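Local coordinates for high affinity transport system protein p37 (Mycoplasma hyorhinis, PDB 3EKI) that binds thiamine diphosphate as the extracytoplasmic lipoprotein of a high-affinity transport system, probably delivering it for uptake, at residues A[80-84]-A[359-363]; A[187-192]-A[312-318]. All coordinates share one frame; numbering follows the deposited sequence.

Interaction 1. Residues A[80-84]-A[359-363]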
loop_
_atom_site.group_PDB
_atom_site.type_symbol
_atom_site.label_atom_id
_atom_site.label_comp_id
_atom_site.label_asym_id
_atom_site.label_seq_id
_atom_site.Cartn_x
_atom_site.Cartn_y
_atom_site.Cartn_z
ATOM N N PHE A 80 -23.710 -7.747 -9.574
ATOM C CA PHE A 80 -24.113 -8.392 -8.330
ATOM C C PHE A 80 -25.503 -9.017 -8.531
ATOM O O PHE A 80 -25.698 -10.146 -8.102
ATOM C CB PHE A 80 -24.106 -7.465 -7.121
ATOM C CG PHE A 80 -24.711 -8.053 -5.857
ATOM C CD1 PHE A 80 -26.066 -7.973 -5.547
ATOM C CD2 PHE A 80 -23.896 -8.724 -4.964
ATOM C CE1 PHE A 80 -26.601 -8.563 -4.441
ATOM C CE2 PHE A 80 -24.399 -9.281 -3.807
ATOM C CZ PHE A 80 -25.747 -9.169 -3.559
ATOM N N ASN A 81 -26.434 -8.192 -9.005
ATOM C CA ASN A 81 -27.813 -8.736 -8.974
ATOM C C ASN A 81 -27.987 -9.808 -10.027
ATOM O O ASN A 81 -28.797 -10.730 -9.882
ATOM C CB ASN A 81 -28.841 -7.609 -9.086
ATOM C CG ASN A 81 -28.981 -6.870 -7.773
ATOM O OD1 ASN A 81 -29.381 -7.380 -6.735
ATOM N ND2 ASN A 81 -28.604 -5.594 -7.760
ATOM N N LYS A 82 -27.201 -9.720 -11.105
ATOM C CA LYS A 82 -27.221 -10.833 -12.070
ATOM C C LYS A 82 -26.796 -12.133 -11.435
ATOM O O LYS A 82 -27.432 -13.171 -11.578
ATOM C CB LYS A 82 -26.343 -10.453 -13.267
ATOM C CG LYS A 82 -26.305 -11.515 -14.361
ATOM C CD LYS A 82 -24.967 -11.476 -15.097
ATOM C CE LYS A 82 -24.484 -12.863 -15.501
ATOM N NZ LYS A 82 -23.149 -13.184 -14.896
ATOM N N LEU A 83 -25.678 -12.117 -10.697
ATOM C CA LEU A 83 -25.213 -13.307 -10.008
ATOM C C LEU A 83 -26.209 -13.820 -8.987
ATOM O O LEU A 83 -26.480 -15.014 -8.870
ATOM C CB LEU A 83 -23.909 -12.994 -9.257
ATOM C CG LEU A 83 -22.661 -12.733 -10.070
ATOM C CD1 LEU A 83 -21.491 -12.617 -9.094
ATOM C CD2 LEU A 83 -22.412 -13.836 -11.078
ATOM N N LYS A 84 -26.733 -12.851 -8.241
ATOM C CA LYS A 84 -27.704 -13.122 -7.200
ATOM C C LYS A 84 -28.922 -13.850 -7.772
ATOM O O LYS A 84 -29.375 -14.849 -7.213
ATOM C CB LYS A 84 -28.171 -11.828 -6.543
ATOM C CG LYS A 84 -29.282 -12.014 -5.508
ATOM C CD LYS A 84 -30.110 -10.753 -5.473
ATOM C CE LYS A 84 -31.368 -10.856 -4.663
ATOM N NZ LYS A 84 -32.439 -11.499 -5.440
ATOM N N LEU A 359 -21.169 -13.185 -2.783
ATOM C CA LEU A 359 -21.569 -12.591 -4.064
ATOM C C LEU A 359 -20.881 -11.247 -4.293
ATOM O O LEU A 359 -20.515 -10.911 -5.418
ATOM C CB LEU A 359 -23.079 -12.405 -4.091
ATOM C CG LEU A 359 -23.904 -13.647 -4.377
ATOM C CD1 LEU A 359 -25.338 -13.344 -3.949
ATOM C CD2 LEU A 359 -23.877 -14.058 -5.843
ATOM N N ILE A 360 -20.664 -10.500 -3.220
ATOM C CA ILE A 360 -19.959 -9.212 -3.358
ATOM C C ILE A 360 -18.503 -9.494 -3.714
ATOM O O ILE A 360 -17.977 -8.833 -4.634
ATOM C CB ILE A 360 -20.156 -8.338 -2.110
ATOM C CG1 ILE A 360 -21.602 -7.808 -1.988
ATOM C CG2 ILE A 360 -19.158 -7.206 -2.038
ATOM C CD1 ILE A 360 -21.898 -7.195 -0.621
ATOM N N VAL A 361 -17.873 -10.450 -3.067
ATOM C CA VAL A 361 -16.485 -10.809 -3.448
ATOM C C VAL A 361 -16.409 -11.196 -4.908
ATOM O O VAL A 361 -15.568 -10.719 -5.673
ATOM C CB VAL A 361 -15.925 -11.911 -2.524
ATOM C CG1 VAL A 361 -14.622 -12.484 -3.071
ATOM C CG2 VAL A 361 -15.718 -11.390 -1.111
ATOM N N GLN A 362 -17.297 -12.076 -5.388
ATOM C CA GLN A 362 -17.260 -12.533 -6.763
ATOM C C GLN A 362 -17.548 -11.406 -7.739
ATOM O O GLN A 362 -17.015 -11.405 -8.859
ATOM C CB GLN A 362 -18.279 -13.661 -6.969
ATOM C CG GLN A 362 -18.059 -14.432 -8.265
ATOM C CD GLN A 362 -16.694 -15.109 -8.275
ATOM O OE1 GLN A 362 -16.406 -15.822 -7.325
ATOM N NE2 GLN A 362 -15.940 -14.861 -9.330
ATOM N N THR A 363 -18.360 -10.444 -7.289
ATOM C CA THR A 363 -18.628 -9.292 -8.143
ATOM C C THR A 363 -17.345 -8.466 -8.363
ATOM O O THR A 363 -17.099 -8.034 -9.499
ATOM C CB THR A 363 -19.773 -8.435 -7.588
ATOM O OG1 THR A 363 -20.973 -9.229 -7.619
ATOM C CG2 THR A 363 -20.024 -7.217 -8.457
#

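Interaction 2. Residues A[187-192]-A[312-318]. With TPP (thiamine diphosphate), chain B.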
loop_
_atom_site.group_PDB
_atom_site.type_symbol
_atom_site.label_atom_id
_atom_site.label_comp_id
_atom_site.label_asym_id
_atom_site.label_seq_id
_atom_site.Cartn_x
_atom_site.Cartn_y
_atom_site.Cartn_z
ATOM N N TYR A 187 14.618 9.973 -12.945
ATOM C CA TYR A 187 13.199 10.268 -12.819
ATOM C C TYR A 187 12.807 11.677 -13.237
ATOM O O TYR A 187 11.760 11.876 -13.878
ATOM C CB TYR A 187 12.839 10.003 -11.353
ATOM C CG TYR A 187 11.469 10.429 -10.890
ATOM C CD1 TYR A 187 11.319 11.626 -10.196
ATOM C CD2 TYR A 187 10.350 9.643 -11.139
ATOM C CE1 TYR A 187 10.057 12.046 -9.754
ATOM C CE2 TYR A 187 9.096 10.062 -10.689
ATOM C CZ TYR A 187 8.969 11.245 -10.015
ATOM O OH TYR A 187 7.736 11.695 -9.544
ATOM N N ALA A 188 13.606 12.688 -12.917
ATOM C CA ALA A 188 13.322 14.082 -13.251
ATOM C C ALA A 188 13.203 14.315 -14.751
ATOM O O ALA A 188 12.627 15.327 -15.177
ATOM C CB ALA A 188 14.405 14.991 -12.702
ATOM N N SER A 189 13.725 13.408 -15.555
ATOM C CA SER A 189 13.674 13.621 -17.006
ATOM C C SER A 189 12.722 12.655 -17.681
ATOM O O SER A 189 12.543 12.683 -18.897
ATOM C CB SER A 189 15.092 13.567 -17.589
ATOM O OG SER A 189 15.758 14.787 -17.239
ATOM N N TRP A 190 12.051 11.804 -16.891
ATOM C CA TRP A 190 10.999 10.969 -17.444
ATOM C C TRP A 190 9.914 11.841 -18.097
ATOM O O TRP A 190 9.709 12.933 -17.602
ATOM C CB TRP A 190 10.298 10.145 -16.373
ATOM C CG TRP A 190 11.104 9.064 -15.741
ATOM C CD1 TRP A 190 12.427 8.787 -15.900
ATOM C CD2 TRP A 190 10.593 8.089 -14.817
ATOM N NE1 TRP A 190 12.753 7.704 -15.131
ATOM C CE2 TRP A 190 11.649 7.253 -14.453
ATOM C CE3 TRP A 190 9.326 7.846 -14.259
ATOM C CZ2 TRP A 190 11.515 6.190 -13.560
ATOM C CZ3 TRP A 190 9.198 6.789 -13.380
ATOM C CH2 TRP A 190 10.281 5.969 -13.038
ATOM N N THR A 191 9.306 11.298 -19.146
ATOM C CA THR A 191 8.207 12.051 -19.747
ATOM C C THR A 191 6.946 11.190 -19.680
ATOM O O THR A 191 6.986 9.983 -19.535
ATOM C CB THR A 191 8.472 12.486 -21.199
ATOM O OG1 THR A 191 8.419 11.358 -22.059
ATOM C CG2 THR A 191 9.880 13.090 -21.347
ATOM N N ASP A 192 5.820 11.902 -19.788
ATOM C CA ASP A 192 4.558 11.192 -19.794
ATOM C C ASP A 192 4.549 10.152 -20.891
ATOM O O ASP A 192 4.055 9.042 -20.731
ATOM C CB ASP A 192 3.398 12.162 -20.014
ATOM C CG ASP A 192 3.194 13.099 -18.849
ATOM O OD1 ASP A 192 3.911 12.916 -17.847
ATOM O OD2 ASP A 192 2.329 13.999 -18.965
ATOM N N PHE A 312 7.387 6.272 -6.561
ATOM C CA PHE A 312 7.567 7.189 -7.689
ATOM C C PHE A 312 6.686 6.798 -8.872
ATOM O O PHE A 312 6.332 7.591 -9.740
ATOM C CB PHE A 312 9.050 7.243 -8.078
ATOM C CG PHE A 312 9.694 5.893 -8.287
ATOM C CD1 PHE A 312 9.496 5.189 -9.474
ATOM C CD2 PHE A 312 10.509 5.309 -7.316
ATOM C CE1 PHE A 312 10.066 3.958 -9.685
ATOM C CE2 PHE A 312 11.068 4.066 -7.529
ATOM C CZ PHE A 312 10.848 3.375 -8.702
ATOM N N ALA A 313 6.298 5.532 -8.943
ATOM C CA ALA A 313 5.522 5.004 -10.057
ATOM C C ALA A 313 4.122 5.608 -10.109
ATOM O O ALA A 313 3.576 5.632 -11.226
ATOM C CB ALA A 313 5.414 3.492 -10.000
ATOM N N TRP A 314 3.563 6.082 -9.021
ATOM C CA TRP A 314 2.276 6.758 -9.059
ATOM C C TRP A 314 2.365 8.218 -8.682
ATOM O O TRP A 314 1.369 8.840 -8.275
ATOM C CB TRP A 314 1.302 6.030 -8.139
ATOM C CG TRP A 314 1.624 5.889 -6.697
ATOM C CD1 TRP A 314 1.443 6.817 -5.716
ATOM C CD2 TRP A 314 2.187 4.731 -6.061
ATOM N NE1 TRP A 314 1.864 6.305 -4.511
ATOM C CE2 TRP A 314 2.321 5.034 -4.697
ATOM C CE3 TRP A 314 2.585 3.477 -6.525
ATOM C CZ2 TRP A 314 2.841 4.129 -3.769
ATOM C CZ3 TRP A 314 3.100 2.586 -5.598
ATOM C CH2 TRP A 314 3.220 2.912 -4.263
ATOM N N THR A 315 3.560 8.791 -8.804
ATOM C CA THR A 315 3.855 10.156 -8.414
ATOM C C THR A 315 4.311 10.876 -9.685
ATOM O O THR A 315 5.374 10.579 -10.212
ATOM C CB THR A 315 4.944 10.258 -7.336
ATOM O OG1 THR A 315 4.529 9.535 -6.152
ATOM C CG2 THR A 315 5.184 11.701 -6.923
ATOM N N HIS A 316 3.496 11.786 -10.190
ATOM C CA HIS A 316 3.836 12.444 -11.448
ATOM C C HIS A 316 5.013 13.361 -11.234
ATOM O O HIS A 316 5.066 14.148 -10.288
ATOM C CB HIS A 316 2.597 13.220 -11.884
ATOM C CG HIS A 316 2.711 13.711 -13.293
ATOM N ND1 HIS A 316 2.286 14.975 -13.661
ATOM C CD2 HIS A 316 3.180 13.126 -14.408
ATOM C CE1 HIS A 316 2.504 15.138 -14.949
ATOM N NE2 HIS A 316 3.046 14.034 -15.439
ATOM N N ASN A 317 6.025 13.305 -12.103
ATOM C CA ASN A 317 7.211 14.092 -11.769
ATOM C C ASN A 317 6.988 15.574 -12.022
ATOM O O ASN A 317 7.784 16.389 -11.554
ATOM C CB ASN A 317 8.412 13.537 -12.526
ATOM C CG ASN A 317 8.360 13.698 -14.022
ATOM O OD1 ASN A 317 7.405 14.195 -14.605
ATOM N ND2 ASN A 317 9.427 13.260 -14.669
ATOM N N LYS A 318 5.914 15.928 -12.730
ATOM C CA LYS A 318 5.599 17.322 -12.974
ATOM C C LYS A 318 4.813 17.939 -11.814
ATOM O O LYS A 318 4.524 19.138 -11.885
ATOM C CB LYS A 318 4.771 17.496 -14.253
ATOM C CG LYS A 318 5.318 16.950 -15.548
ATOM C CD LYS A 318 6.735 17.384 -15.856
ATOM C CE LYS A 318 7.548 16.265 -16.483
ATOM N NZ LYS A 318 8.983 16.327 -16.086
HETATM N "N1'" TPP B . -0.887 2.562 -6.956
HETATM C "C2'" TPP B . -1.700 3.619 -7.203
HETATM C CM2 TPP B . -2.204 3.840 -8.633
HETATM N "N3'" TPP B . -2.067 4.449 -6.211
HETATM C "C4'" TPP B . -1.695 4.166 -4.934
HETATM N "N4'" TPP B . -2.143 4.956 -3.955
HETATM C "C5'" TPP B . -0.808 3.115 -4.664
HETATM C "C6'" TPP B . -0.415 2.322 -5.736
HETATM C "C7'" TPP B . -0.250 2.764 -3.276
HETATM N N3 TPP B . -1.058 1.829 -2.473
HETATM C C2 TPP B . -2.385 1.721 -2.530
HETATM S S1 TPP B . -2.913 0.469 -1.431
HETATM C C5 TPP B . -1.279 0.151 -0.900
HETATM C C4 TPP B . -0.453 1.076 -1.506
HETATM C CM4 TPP B . 1.086 0.956 -1.443
HETATM C C6 TPP B . -0.907 -0.851 0.199
HETATM C C7 TPP B . -1.249 -0.284 1.580
HETATM O O7 TPP B . -0.435 0.882 1.823
HETATM P PA TPP B . -0.794 2.047 2.844
HETATM O O1A TPP B . 0.099 3.200 2.570
HETATM O O2A TPP B . -2.263 2.358 2.788
HETATM O O3A TPP B . -0.607 1.474 4.302
HETATM P PB TPP B . 0.752 1.457 5.156
HETATM O O1B TPP B . 1.781 0.615 4.466
HETATM O O2B TPP B . 0.308 0.834 6.539
HETATM O O3B TPP B . 1.223 2.945 5.448
HETATM O O HOH W 1 10.696 15.259 -18.138
HETATM O O HOH W 2 6.229 12.529 -16.653
#

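Interaction 1. Residues A[80-84]-A[359-363]
Phe80 crosses Leu359 at about a right angle, and its CE2 lies 3.4 Å from Leu359 CB. The same CE2 meets Ile360 CG1 at 3.6 Å, so one corner of the ring fits between two neighbouring residues of segment 359-363. The ring reaches that helix because its CG stands anti to the backbone N (chi1 171°). Phe98 packs edge-to-face on the same ring.

Leu359 answers with its two methyl branches. CD2 rests 3.6 Å from Leu83 CB, while CD1 lies beside CA and CB of Lys84. Leu83 and Thr363 run antiparallel alongside each other. Leu83 CD1 comes 3.7 Å from Thr363 OG1 and also touches CG of Gln362.

Thr363 OG1 also approaches Phe80 CA, at 3.3 Å. No hydrogen bond joins the segments. This hydroxyl instead donates to Leu359 O of its own helix at 2.8 Å. It sits 32° out of the carbonyl plane, and Thr363 N comes to the same oxygen from the other face.

The N-to-C directions of the two short segments make 126°, with their axes 9.5 Å apart at closest. This is a mainly apolar helix-helix contact. Helix 354-369 packs on helix 64-85, which lies in the beta-alpha-beta crossover between parallel strands 45-51 and 97-103.

Interaction 2. Residues A[187-192]-A[312-318]
With chi1 at 171°, Tyr187 swings its CG anti to the backbone N and carries its ring to Asn317, whose own CG lies between N and the carbonyl carbon (chi1 67°). The two side chains run antiparallel, with the ring and amide planes 72° apart. The contact joins a 3-10 turn and its following loop to the stretch before strand 331-337, in a protein of the periplasmic-binding-protein clan. Asn317 CB makes a CH-pi contact over one face of the Tyr187 ring, 3.9 Å from its centroid.

Asn317 ND2 gives one hydrogen bond to Tyr187 O at 2.8 Å, in the carbonyl plane, and another to Trp190 O at 3.0 Å, from above the carbonyl plane. Trp190 N also donates to Tyr187 O, the i to i+3 bond of a 3-10 turn. Tyr187 OH donates to Thr315 O at 2.7 Å.

Trp190 CH2 meets Phe312 CD1 at 3.7 Å. Two residues after Phe312, Trp314 lays its indole over the thiamine diphosphate pyrimidine, with CE3 3.3 Å from C6'.

His316 is stacked on Trp197. Its NE2 donates in the ring plane to the syn side of Asp192 OD1 at 2.8 Å, and a water links that OD1 to Asn317 OD1.

From the N terminus, the chain first runs through helix 64-85, between parallel strands 45-51 and 97-103; this helix carries segment 80-84. It then passes through segment 187-192 and later segment 312-318. There interaction 2 closes a loop with 119 residues between its segments. The chain next enters helix 354-369, where segment 359-363 closes interaction 1 around 274 residues. Interaction 2 is therefore nested inside interaction 1. The two do not touch: their centres lie 38 Å apart and their nearest atoms about 23 Å. Interaction 1 ties helix 64-85 to helix 354-369. Interaction 2 joins the loop after helix 170-184 to the ligand-pocket loop between strands 304-308 and 331-337.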